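Local coordinates for protein nuclear hormone receptor HR38 (Drosophila melanogaster, PDB 1PDU) that is an orphan nuclear receptor that mediates an atypical ecdysteroid signalling pathway, probably as a transcriptional regulator, at residues Leu181-Val185 against Tyr197-Leu202. Residues are numbered along the deposited sequence; the frame is centred on the assembly and turned at random.
Sequences LRDHV and YFSRLL
Val185 and Phe198 mark the nearest backbone approach, 6.7 Å between their CA atoms, while the axes of segments 181-185 and 197-202 stand 10.8 Å apart and run in broadly opposed directions, steeply inclined, with 137° between their N-to-C directions. Phe198 buries the largest area of any residue here, and three residues of 181-185 meet its ring from different directions. Arg182 covers one face: its CD lies 4.2 Å from the ring centroid and 12° off the normal, which meets the geometry of a CH-pi contact. Bends at chi2 and chi3 then carry the guanidinium out over the CE2 side, its plane inclined 32° to the ring, so that it overlaps the rim instead of stacking flat. The opposite face receives Leu202 CG from the phenylalanine's own helix, offset toward the rim; the ring is thus held between an arginine chain and a leucine. At the edge, Val185 CG2 sits near the ring plane, 4.1 Å from Phe198 CD1. Leu181 points across the interface with CG anti to the backbone N, and its CD2 gathers three partners: it is 3.8 Å from Phe198 CE1, meets Leu201 CD2 tip to tip at 3.7 Å, and also touches Leu202 CD2. The other valine branch, CG1, reaches Tyr197 CD1 at 3.8 Å, approaching the ring obliquely. Apolar contact therefore dominates, with the exposed Arg182 laid over the Phe198 face at the solvent side. In the ligand-binding domain, this contact joins the C-terminal end of helix 167-187 to the short helix 197-202, linked through helix 189-192. Helix 146-157 packs against both partners, through Cys151 on Leu181 and Leu152 on Leu201, while Tyr197 OH hydrogen-bonds Glu143 O and Leu142 of helix 128-142 touches Tyr197 and Leu201.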
# COMPACT_ATOMS: atom_id res chain seq x y z
N LEU A 181 8.62 11.56 11.17
CA LEU A 181 8.41 12.13 9.85
C LEU A 181 8.60 13.65 9.93
O LEU A 181 9.19 14.27 9.05
CB LEU A 181 7.01 11.82 9.34
CG LEU A 181 6.69 12.42 7.97
CD1 LEU A 181 7.62 11.79 6.93
CD2 LEU A 181 5.24 12.17 7.60
N ARG A 182 8.09 14.23 11.01
CA ARG A 182 8.21 15.66 11.23
C ARG A 182 9.69 16.08 11.28
O ARG A 182 10.10 16.97 10.54
CB ARG A 182 7.53 16.06 12.54
CG ARG A 182 7.59 17.56 12.83
CD ARG A 182 6.33 18.26 12.37
NE ARG A 182 5.17 17.83 13.15
CZ ARG A 182 3.93 18.27 12.95
NH1 ARG A 182 3.68 19.16 12.00
NH2 ARG A 182 2.93 17.82 13.71
N ASP A 183 10.48 15.42 12.13
CA ASP A 183 11.90 15.74 12.25
C ASP A 183 12.61 15.65 10.89
O ASP A 183 13.34 16.56 10.49
CB ASP A 183 12.60 14.80 13.24
CG ASP A 183 12.05 14.93 14.65
OD1 ASP A 183 11.54 16.02 14.99
OD2 ASP A 183 12.14 13.95 15.43
N HIS A 184 12.38 14.55 10.18
CA HIS A 184 13.00 14.35 8.88
C HIS A 184 12.66 15.45 7.88
O HIS A 184 13.53 15.94 7.16
CB HIS A 184 12.57 13.00 8.29
CG HIS A 184 13.15 12.72 6.94
ND1 HIS A 184 14.47 12.40 6.76
CD2 HIS A 184 12.59 12.76 5.71
CE1 HIS A 184 14.71 12.26 5.47
NE2 HIS A 184 13.59 12.47 4.81
N VAL A 185 11.39 15.86 7.84
CA VAL A 185 10.96 16.90 6.90
C VAL A 185 11.55 18.27 7.22
O VAL A 185 11.96 19.00 6.32
CB VAL A 185 9.42 17.00 6.86
CG1 VAL A 185 9.00 18.20 6.03
CG2 VAL A 185 8.85 15.73 6.28
N TYR A 197 5.11 21.57 3.01
CA TYR A 197 5.28 20.24 2.45
C TYR A 197 4.69 19.18 3.37
O TYR A 197 3.96 18.29 2.93
CB TYR A 197 6.77 20.00 2.24
CG TYR A 197 7.11 18.64 1.72
CD1 TYR A 197 7.43 17.60 2.59
CD2 TYR A 197 7.14 18.40 0.35
CE1 TYR A 197 7.77 16.35 2.11
CE2 TYR A 197 7.48 17.14 -0.14
CZ TYR A 197 7.80 16.13 0.74
OH TYR A 197 8.15 14.91 0.26
N PHE A 198 5.02 19.28 4.65
CA PHE A 198 4.54 18.32 5.62
C PHE A 198 3.03 18.10 5.52
O PHE A 198 2.58 16.96 5.39
CB PHE A 198 4.88 18.78 7.04
CG PHE A 198 4.57 17.76 8.08
CD1 PHE A 198 5.31 16.59 8.16
CD2 PHE A 198 3.51 17.94 8.96
CE1 PHE A 198 5.01 15.62 9.10
CE2 PHE A 198 3.20 16.98 9.90
CZ PHE A 198 3.95 15.81 9.97
N SER A 199 2.25 19.18 5.58
CA SER A 199 0.79 19.10 5.51
C SER A 199 0.33 18.45 4.21
O SER A 199 -0.63 17.68 4.21
CB SER A 199 0.18 20.49 5.63
N ARG A 200 1.01 18.78 3.12
CA ARG A 200 0.66 18.22 1.82
C ARG A 200 0.96 16.72 1.80
O ARG A 200 0.29 15.95 1.11
CB ARG A 200 1.45 18.94 0.73
CG ARG A 200 1.01 20.38 0.51
CD ARG A 200 1.98 21.16 -0.34
NE ARG A 200 2.11 20.61 -1.69
CZ ARG A 200 2.98 21.06 -2.59
NH1 ARG A 200 3.78 22.08 -2.29
NH2 ARG A 200 3.04 20.51 -3.80
N LEU A 201 1.96 16.32 2.58
CA LEU A 201 2.35 14.93 2.67
C LEU A 201 1.24 14.12 3.32
O LEU A 201 0.69 13.21 2.70
CB LEU A 201 3.64 14.80 3.49
CG LEU A 201 4.41 13.48 3.40
CD1 LEU A 201 4.70 13.15 1.94
CD2 LEU A 201 5.71 13.61 4.18
N LEU A 202 0.91 14.46 4.56
CA LEU A 202 -0.14 13.76 5.28
C LEU A 202 -1.48 13.83 4.55
O LEU A 202 -2.32 12.92 4.68
CB LEU A 202 -0.29 14.34 6.68
CG LEU A 202 0.96 14.21 7.56
CD1 LEU A 202 0.65 14.73 8.96
CD2 LEU A 202 1.40 12.75 7.62